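Chromosomal replication initiator protein DnaA (Aquifex aeolicus, PDB 1L8Q) binds and hydrolyses ATP and, in its ATP form, probably binds the bacterial replication origin to start chromosomal replication. Local coordinates at residues Y8-F13 against T51-A57; G16-A22 against V162-D167; Y37-Y43 against K132-S138. All coordinates share one frame; numbering follows the deposited sequence.

Contact 1: Y8-F13 against T51-A57. With MG (magnesium ion), chain B; ADP (adenosine-5'-diphosphate), chain C.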
# COMPACT_ATOMS: atom_id res chain seq x y z
N TYR A 8 -2.63 13.73 -12.11
CA TYR A 8 -2.27 14.06 -10.73
C TYR A 8 -1.94 15.53 -10.62
O TYR A 8 -1.00 15.99 -11.27
CB TYR A 8 -1.03 13.28 -10.31
CG TYR A 8 -1.12 11.77 -10.37
CD1 TYR A 8 -1.92 11.07 -9.48
CD2 TYR A 8 -0.34 11.05 -11.27
CE1 TYR A 8 -1.96 9.69 -9.51
CE2 TYR A 8 -0.37 9.68 -11.30
CZ TYR A 8 -1.17 9.00 -10.42
OH TYR A 8 -1.21 7.63 -10.46
N THR A 9 -2.67 16.28 -9.80
CA THR A 9 -2.32 17.68 -9.61
C THR A 9 -2.41 18.14 -8.17
O THR A 9 -3.14 17.56 -7.36
CB THR A 9 -3.17 18.60 -10.50
OG1 THR A 9 -4.40 18.94 -9.82
CG2 THR A 9 -3.63 17.89 -11.78
N LEU A 10 -1.67 19.19 -7.86
CA LEU A 10 -1.70 19.78 -6.54
C LEU A 10 -3.09 20.31 -6.33
O LEU A 10 -3.54 20.49 -5.22
CB LEU A 10 -0.72 20.94 -6.45
CG LEU A 10 0.73 20.64 -6.13
CD1 LEU A 10 0.84 19.50 -5.16
CD2 LEU A 10 1.45 20.31 -7.39
N GLU A 11 -3.77 20.59 -7.43
CA GLU A 11 -5.09 21.16 -7.35
C GLU A 11 -6.16 20.10 -7.01
O GLU A 11 -7.16 20.42 -6.35
CB GLU A 11 -5.42 21.94 -8.62
CG GLU A 11 -4.26 22.80 -9.13
CD GLU A 11 -3.70 22.34 -10.48
OE1 GLU A 11 -4.39 22.51 -11.52
OE2 GLU A 11 -2.54 21.83 -10.50
N ASN A 12 -5.95 18.86 -7.44
CA ASN A 12 -6.87 17.80 -7.05
C ASN A 12 -6.35 16.92 -5.93
O ASN A 12 -6.85 15.82 -5.71
CB ASN A 12 -7.39 16.96 -8.24
CG ASN A 12 -6.28 16.39 -9.11
OD1 ASN A 12 -6.41 16.34 -10.33
ND2 ASN A 12 -5.18 15.95 -8.48
N PHE A 13 -5.33 17.39 -5.24
CA PHE A 13 -4.87 16.72 -4.04
C PHE A 13 -5.68 17.29 -2.90
O PHE A 13 -5.61 18.49 -2.62
CB PHE A 13 -3.38 16.97 -3.80
CG PHE A 13 -2.77 16.11 -2.70
CD1 PHE A 13 -2.29 14.84 -2.99
CD2 PHE A 13 -2.65 16.59 -1.41
CE1 PHE A 13 -1.72 14.06 -1.99
CE2 PHE A 13 -2.08 15.82 -0.41
CZ PHE A 13 -1.61 14.55 -0.70
N THR A 51 2.72 8.91 -4.77
CA THR A 51 2.91 9.04 -6.20
C THR A 51 2.15 10.26 -6.71
O THR A 51 2.65 11.05 -7.50
CB THR A 51 2.48 7.76 -6.92
OG1 THR A 51 3.34 6.68 -6.53
CG2 THR A 51 2.72 7.88 -8.43
N HIS A 52 0.93 10.42 -6.24
CA HIS A 52 0.14 11.54 -6.63
C HIS A 52 0.88 12.85 -6.37
O HIS A 52 0.94 13.74 -7.22
CB HIS A 52 -1.17 11.51 -5.86
CG HIS A 52 -2.13 12.59 -6.26
ND1 HIS A 52 -3.44 12.33 -6.59
CD2 HIS A 52 -1.96 13.93 -6.39
CE1 HIS A 52 -4.05 13.46 -6.90
NE2 HIS A 52 -3.17 14.45 -6.78
N LEU A 53 1.46 12.98 -5.18
CA LEU A 53 2.13 14.21 -4.80
C LEU A 53 3.40 14.44 -5.63
O LEU A 53 3.66 15.57 -6.07
CB LEU A 53 2.44 14.18 -3.31
CG LEU A 53 2.78 15.48 -2.59
CD1 LEU A 53 1.71 16.52 -2.82
CD2 LEU A 53 2.90 15.18 -1.11
N LEU A 54 4.19 13.39 -5.84
CA LEU A 54 5.41 13.55 -6.65
C LEU A 54 5.03 14.03 -8.04
O LEU A 54 5.62 14.97 -8.58
CB LEU A 54 6.17 12.23 -6.75
CG LEU A 54 7.36 12.01 -5.82
CD1 LEU A 54 7.00 12.30 -4.38
CD2 LEU A 54 7.86 10.58 -5.99
N GLN A 55 4.04 13.38 -8.63
CA GLN A 55 3.66 13.70 -9.98
C GLN A 55 2.97 15.05 -10.10
O GLN A 55 3.05 15.72 -11.14
CB GLN A 55 2.81 12.60 -10.57
CG GLN A 55 3.52 11.27 -10.60
CD GLN A 55 3.56 10.70 -11.98
OE1 GLN A 55 3.88 9.53 -12.16
NE2 GLN A 55 3.25 11.52 -12.97
N ALA A 56 2.27 15.46 -9.05
CA ALA A 56 1.64 16.77 -9.09
C ALA A 56 2.73 17.84 -9.06
O ALA A 56 2.62 18.85 -9.75
CB ALA A 56 0.69 16.93 -7.95
N ALA A 57 3.77 17.62 -8.26
CA ALA A 57 4.90 18.55 -8.23
C ALA A 57 5.53 18.64 -9.61
O ALA A 57 5.78 19.72 -10.11
CB ALA A 57 5.95 18.11 -7.18
MG MG B . 2.75 5.27 -5.31
PB ADP C . 0.76 5.79 -3.09
O1B ADP C . 1.68 6.31 -4.21
O2B ADP C . 1.09 6.32 -1.73
O3B ADP C . 0.51 4.32 -3.15
PA ADP C . -0.93 7.14 -4.78
O1A ADP C . -0.24 8.48 -4.89
O2A ADP C . -0.51 6.16 -5.87
O3A ADP C . -0.65 6.45 -3.37
O5' ADP C . -2.51 7.35 -4.76
C5' ADP C . -3.39 6.24 -4.75
C4' ADP C . -4.69 6.74 -5.32
O4' ADP C . -5.39 7.53 -4.34
C3' ADP C . -4.41 7.68 -6.48
O3' ADP C . -5.50 7.51 -7.37
C2' ADP C . -4.46 9.04 -5.84
O2' ADP C . -4.75 10.13 -6.70
C1' ADP C . -5.52 8.89 -4.78
N9 ADP C . -5.19 9.82 -3.70
C8 ADP C . -4.24 9.65 -2.75
N7 ADP C . -4.22 10.73 -1.91
C5 ADP C . -5.14 11.60 -2.34
C6 ADP C . -5.63 12.92 -1.92
N6 ADP C . -5.11 13.55 -0.85
N1 ADP C . -6.61 13.49 -2.63
C2 ADP C . -7.15 12.88 -3.70
N3 ADP C . -6.75 11.67 -4.13
C4 ADP C . -5.78 11.00 -3.51
O HOH W 1 2.68 3.42 -4.18
O HOH W 2 4.71 5.45 -4.39
O HOH W 3 1.37 4.48 -6.20
O HOH W 4 4.02 4.02 -6.42
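Thr9 and Ala56 bring the two backbones together, CA to CA 4.1 Å, where the irregular chain of Tyr8-Phe13 passes over residues 51-57 of helix 50-63 and the Ala56 methyl presses on the Thr9-Leu10 peptide. The loop wraps round His52. With CG anti to the backbone N (chi1 -176°), the imidazole swings out to where NE2 donates to Thr9 O at 3.2 Å; the oxygen lies in the imidazole plane, while NE2 stands above the plane of the Thr9 carbonyl. At the other nitrogen, ND1 shares a hydrogen bond of 2.6 Å with O2' of ADP. Held at both nitrogens, the ring receives the offset edge of Tyr8 on one face, with Tyr8 CB also over it, and the edge of Phe13 on the other, planes at 66°. Phe13 is itself sandwiched, Leu53 CD1 over one face and N6 of the adenine over the opposite one. Nearer the phosphates, Thr51 N and His52 N donate to O1B and O1A of ADP; Thr51 OG1 coordinates magnesium, as in a Walker A P-loop, and is hydrogen-bonded to Asp105 OD2. Beyond this contact, Leu53 packs on Ala22 and Val26 of helix 20-31, while Leu54 turns away from the loop onto Ile135 and Ala137 of strand 133-138.

Contact 2: G16-A22 against V162-D167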
# COMPACT_ATOMS: atom_id res chain seq x y z
N GLY A 16 -5.80 17.12 4.27
CA GLY A 16 -6.32 16.83 5.59
C GLY A 16 -5.14 16.82 6.55
O GLY A 16 -3.97 16.94 6.12
N GLU A 17 -5.38 16.67 7.83
CA GLU A 17 -4.24 16.80 8.72
C GLU A 17 -3.24 15.65 8.60
O GLU A 17 -2.16 15.69 9.17
CB GLU A 17 -4.64 17.16 10.16
CG GLU A 17 -4.56 18.69 10.40
CD GLU A 17 -3.21 19.14 11.01
OE1 GLU A 17 -2.14 18.53 10.68
OE2 GLU A 17 -3.22 20.10 11.83
N GLY A 18 -3.58 14.67 7.78
CA GLY A 18 -2.71 13.53 7.61
C GLY A 18 -1.71 13.70 6.49
O GLY A 18 -0.75 12.93 6.41
N ASN A 19 -1.91 14.68 5.61
CA ASN A 19 -1.02 14.88 4.47
C ASN A 19 -0.61 16.33 4.28
O ASN A 19 0.02 16.69 3.28
CB ASN A 19 -1.63 14.31 3.18
CG ASN A 19 -3.06 14.83 2.92
OD1 ASN A 19 -3.84 14.20 2.21
ND2 ASN A 19 -3.41 15.97 3.51
N ARG A 20 -0.97 17.15 5.25
CA ARG A 20 -0.69 18.57 5.22
C ARG A 20 0.80 18.91 5.14
O ARG A 20 1.23 19.65 4.23
CB ARG A 20 -1.31 19.24 6.44
CG ARG A 20 -1.67 20.69 6.26
CD ARG A 20 -2.19 21.33 7.52
NE ARG A 20 -1.53 22.61 7.76
CZ ARG A 20 -1.33 23.14 8.97
NH1 ARG A 20 -1.76 22.51 10.07
NH2 ARG A 20 -0.72 24.31 9.07
N LEU A 21 1.60 18.38 6.08
CA LEU A 21 3.05 18.61 6.08
C LEU A 21 3.62 18.37 4.69
O LEU A 21 4.14 19.28 4.05
CB LEU A 21 3.74 17.66 7.05
CG LEU A 21 4.79 18.16 8.03
CD1 LEU A 21 5.73 17.04 8.36
CD2 LEU A 21 5.53 19.33 7.48
N ALA A 22 3.52 17.13 4.22
CA ALA A 22 4.04 16.77 2.93
C ALA A 22 3.57 17.78 1.90
O ALA A 22 4.37 18.35 1.16
CB ALA A 22 3.58 15.39 2.55
N VAL A 162 9.16 13.66 5.64
CA VAL A 162 7.79 13.85 6.07
C VAL A 162 6.91 12.63 5.83
O VAL A 162 6.77 12.15 4.70
CB VAL A 162 7.15 15.09 5.42
CG1 VAL A 162 8.12 16.25 5.44
CG2 VAL A 162 6.78 14.80 4.03
N GLU A 163 6.31 12.13 6.89
CA GLU A 163 5.41 11.00 6.81
C GLU A 163 4.09 11.45 6.21
O GLU A 163 3.64 12.53 6.47
CB GLU A 163 5.19 10.46 8.22
CG GLU A 163 4.36 9.20 8.31
CD GLU A 163 4.44 8.58 9.70
OE1 GLU A 163 4.85 9.31 10.64
OE2 GLU A 163 4.10 7.38 9.85
N ILE A 164 3.46 10.61 5.42
CA ILE A 164 2.18 10.99 4.83
C ILE A 164 1.12 9.95 5.15
O ILE A 164 1.38 8.75 5.14
CB ILE A 164 2.34 11.20 3.32
CG1 ILE A 164 1.07 11.75 2.70
CG2 ILE A 164 2.78 9.92 2.62
CD1 ILE A 164 1.18 11.88 1.24
N GLU A 165 -0.07 10.41 5.49
CA GLU A 165 -1.17 9.50 5.84
C GLU A 165 -2.46 9.92 5.16
O GLU A 165 -2.68 11.09 4.87
CB GLU A 165 -1.40 9.45 7.37
CG GLU A 165 -0.52 8.47 8.13
CD GLU A 165 -0.35 8.80 9.63
OE1 GLU A 165 0.26 7.98 10.36
OE2 GLU A 165 -0.80 9.89 10.09
N LEU A 166 -3.31 8.94 4.91
CA LEU A 166 -4.62 9.20 4.38
C LEU A 166 -5.63 9.05 5.51
O LEU A 166 -6.10 7.96 5.79
CB LEU A 166 -4.95 8.23 3.27
CG LEU A 166 -6.09 8.71 2.38
CD1 LEU A 166 -5.56 9.77 1.44
CD2 LEU A 166 -6.68 7.56 1.59
N ASP A 167 -5.94 10.16 6.17
CA ASP A 167 -6.81 10.14 7.32
C ASP A 167 -8.30 10.04 6.97
O ASP A 167 -8.70 10.22 5.82
CB ASP A 167 -6.54 11.37 8.21
CG ASP A 167 -7.15 12.67 7.64
OD1 ASP A 167 -7.76 12.66 6.56
OD2 ASP A 167 -7.07 13.76 8.24
O HOH W 5 -8.18 16.17 8.32
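Gly18 and Glu165 sit 4.7 Å apart CA to CA, and from there the two chains run in opposite directions until Ala22 faces Val162, the gap widening slightly to 5.7 Å between their CA atoms. One backbone hydrogen bond joins them, Glu165 N to Gly18 O at 2.8 Å, with the donor above the carbonyl plane. Gly18 has no side chain, and a CB there would point at Glu165 O and Asp167; its absence lets the turn before helix 20-31 lie directly on the other chain. Further on the contact becomes apolar. Ala22 CB rests on Val162 CG2 at 3.6 Å, and Leu21 CD1 reaches Val162 CB from the more exposed side. Ile164 sends CG1 anti to its own N (chi1 -173°), placing that carbon 3.8 Å from Asn19 CB. Ile164 also touches Thr48 and Lys50 of the P-loop, and Asn19 is an ADP-binding residue, which places this small apolar patch beside the nucleotide pocket. At the opposite end a water bridges the chains, accepting from Glu17 N at 2.9 Å and donating to Asp167 OD2. The other carboxylate oxygen, OD1, is hydrogen-bonded to Thr170 OG1, and the Asp167 side chain caps the start of helix 168-181. The chemistry is therefore graded, from aliphatic contact beside the sheet, through one backbone hydrogen bond, to a hydrated carboxylate, which suggests that the turn carrying Asn19 is held by apolar packing, that single bond and a water bridge; no salt bridge joins the two segments.

Contact 3: Y37-Y43 against K132-S138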
# COMPACT_ATOMS: atom_id res chain seq x y z
N TYR A 37 14.43 23.12 0.60
CA TYR A 37 14.51 21.76 1.06
C TYR A 37 15.10 20.90 -0.01
O TYR A 37 14.59 20.86 -1.11
CB TYR A 37 13.12 21.23 1.36
CG TYR A 37 12.32 22.07 2.32
CD1 TYR A 37 12.83 22.41 3.58
CD2 TYR A 37 11.05 22.49 1.98
CE1 TYR A 37 12.08 23.18 4.47
CE2 TYR A 37 10.29 23.25 2.88
CZ TYR A 37 10.82 23.59 4.11
OH TYR A 37 10.07 24.33 4.96
N ASN A 38 16.17 20.19 0.31
CA ASN A 38 16.77 19.29 -0.64
C ASN A 38 17.64 18.32 0.11
O ASN A 38 18.59 18.71 0.74
CB ASN A 38 17.62 20.07 -1.66
CG ASN A 38 17.53 19.47 -3.08
OD1 ASN A 38 16.65 18.65 -3.39
ND2 ASN A 38 18.45 19.89 -3.95
N PRO A 39 17.27 17.05 0.09
CA PRO A 39 16.09 16.60 -0.63
C PRO A 39 14.85 16.59 0.24
O PRO A 39 14.91 16.83 1.45
CB PRO A 39 16.43 15.14 -0.95
CG PRO A 39 17.47 14.75 0.06
CD PRO A 39 17.96 15.96 0.78
N ILE A 40 13.72 16.31 -0.41
CA ILE A 40 12.47 16.05 0.26
C ILE A 40 12.26 14.55 0.15
O ILE A 40 12.35 13.99 -0.93
CB ILE A 40 11.33 16.74 -0.46
CG1 ILE A 40 11.43 18.24 -0.31
CG2 ILE A 40 9.98 16.26 0.08
CD1 ILE A 40 10.38 18.96 -1.07
N PHE A 41 11.98 13.89 1.28
CA PHE A 41 11.79 12.44 1.29
C PHE A 41 10.44 12.16 1.91
O PHE A 41 10.27 12.29 3.12
CB PHE A 41 12.88 11.80 2.14
CG PHE A 41 12.92 10.32 2.07
CD1 PHE A 41 11.96 9.55 2.72
CD2 PHE A 41 13.94 9.68 1.38
CE1 PHE A 41 12.01 8.16 2.66
CE2 PHE A 41 14.01 8.29 1.32
CZ PHE A 41 13.05 7.53 1.96
N ILE A 42 9.47 11.79 1.08
CA ILE A 42 8.13 11.49 1.56
C ILE A 42 7.94 10.00 1.79
O ILE A 42 8.30 9.19 0.95
CB ILE A 42 7.11 11.96 0.53
CG1 ILE A 42 7.17 13.47 0.37
CG2 ILE A 42 5.70 11.53 0.94
CD1 ILE A 42 6.53 13.94 -0.95
N TYR A 43 7.35 9.62 2.92
CA TYR A 43 7.08 8.22 3.18
C TYR A 43 5.71 7.96 3.83
O TYR A 43 5.18 8.78 4.59
CB TYR A 43 8.19 7.58 4.01
CG TYR A 43 8.27 8.09 5.41
CD1 TYR A 43 7.74 7.36 6.47
CD2 TYR A 43 8.86 9.30 5.68
CE1 TYR A 43 7.80 7.82 7.75
CE2 TYR A 43 8.94 9.78 6.96
CZ TYR A 43 8.42 9.03 8.00
OH TYR A 43 8.51 9.51 9.29
N LYS A 132 19.64 21.63 -7.53
CA LYS A 132 18.50 21.12 -8.30
C LYS A 132 17.63 20.31 -7.35
O LYS A 132 18.14 19.62 -6.46
CB LYS A 132 18.96 20.27 -9.47
CG LYS A 132 19.66 21.06 -10.52
CD LYS A 132 18.87 22.32 -10.83
CE LYS A 132 19.49 23.12 -11.98
NZ LYS A 132 18.68 24.34 -12.28
N GLN A 133 16.31 20.39 -7.54
CA GLN A 133 15.39 19.80 -6.58
C GLN A 133 15.28 18.30 -6.72
O GLN A 133 15.13 17.78 -7.81
CB GLN A 133 14.01 20.44 -6.69
CG GLN A 133 13.00 19.94 -5.65
CD GLN A 133 13.30 20.46 -4.24
OE1 GLN A 133 13.34 21.67 -4.01
NE2 GLN A 133 13.52 19.55 -3.31
N ILE A 134 15.35 17.62 -5.59
CA ILE A 134 15.19 16.19 -5.56
C ILE A 134 14.03 15.87 -4.65
O ILE A 134 13.95 16.39 -3.54
CB ILE A 134 16.44 15.53 -5.01
CG1 ILE A 134 17.66 15.88 -5.88
CG2 ILE A 134 16.25 14.03 -4.91
CD1 ILE A 134 18.98 15.70 -5.15
N ILE A 135 13.09 15.06 -5.13
CA ILE A 135 12.02 14.60 -4.28
C ILE A 135 11.98 13.08 -4.35
O ILE A 135 11.87 12.51 -5.43
CB ILE A 135 10.70 15.20 -4.70
CG1 ILE A 135 10.80 16.71 -4.74
CG2 ILE A 135 9.59 14.81 -3.71
CD1 ILE A 135 9.52 17.37 -5.11
N LEU A 136 12.10 12.44 -3.19
CA LEU A 136 12.05 11.00 -3.12
C LEU A 136 10.79 10.60 -2.42
O LEU A 136 10.23 11.39 -1.66
CB LEU A 136 13.22 10.45 -2.29
CG LEU A 136 14.64 10.62 -2.81
CD1 LEU A 136 14.67 10.64 -4.31
CD2 LEU A 136 15.17 11.88 -2.26
N ALA A 137 10.33 9.39 -2.67
CA ALA A 137 9.20 8.84 -1.95
C ALA A 137 9.49 7.38 -1.65
O ALA A 137 10.20 6.70 -2.42
CB ALA A 137 7.96 8.96 -2.74
N SER A 138 8.99 6.91 -0.52
CA SER A 138 9.26 5.57 -0.07
C SER A 138 8.12 5.08 0.77
O SER A 138 7.31 5.88 1.22
CB SER A 138 10.54 5.52 0.74
OG SER A 138 10.61 4.29 1.46
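The Asn38 amide pairs with the backbone on both sides of Gln133, at the start of strand 133-138: its OD1 accepts from Ile134 N at 2.8 Å, in the carbonyl plane on a lone pair, while ND2 donates to Lys132 O from above the plane of that carbonyl. Gln133 answers from the other chain. Bent at chi2 (72°), it curls back to give NE2 to Tyr37 O at 2.8 Å, and the same nitrogen also donates to Ile134 O. That carbonyl is gripped from opposite faces of its plane, by Gln133 NE2 and by Ile40 N. Putting an alanine at Asn38 would probably leave Ile134 N and Lys132 O without their side-chain partner and weaken the link between the Asn38 loop and the start of the strand. A cis peptide joins Asn38 to Pro39. From Ile40 onward the strands are bonded as parallel neighbours, Leu136 N to Ile40 O, Ile42 N to Leu136 O and Ser138 N to Ile42 O. Strands 40-43 and 133-138 are adjacent in the parallel sheet of order 2-3-4-1-5, the AAA+ core in which the P-loop follows strand 40-43. On the face carrying Ile40, Ile42, Ile135 and Ala137, Ile40 and Ile135 lie side by side, CG2 to CG2 4.1 Å, and the isoleucines of strand 40-43 pack against helix 20-31. On the reverse face the Phe41 side chain crosses that of Leu136 at about a right angle, CD2 to CB 3.8 Å, and its CZ reaches Ser138 CB. Pro39 CB leans on Leu136 CD2 at 3.7 Å, and there Phe124 of helix 114-129 closes over Pro39 and Ile134.

The three contacts lie 13 to 15 Å apart between centres, all in the AAA+ domain. Along the chain come 8-13, 16-22, 37-43, 51-57, 132-138 and 162-167, so contact 3 falls wholly between the two ends of contact 2, while contact 1 crosses both. Contacts 2 and 3 share the sheet: strand 40-43 pairs with 133-138 on one edge and 160-163 on the other, and Ile164 N is probably hydrogen-bonded to Tyr43 O at 2.7 Å. Contact 1 meets contact 3 where Leu53 and Leu54 pack on Ile42, and contact 2 where Phe13 packs on Asn19. Loop 8-13 thus reaches the sheet through helix 50-63, whereas the turn at 16-22 lies directly against the chain leaving strand 160-163.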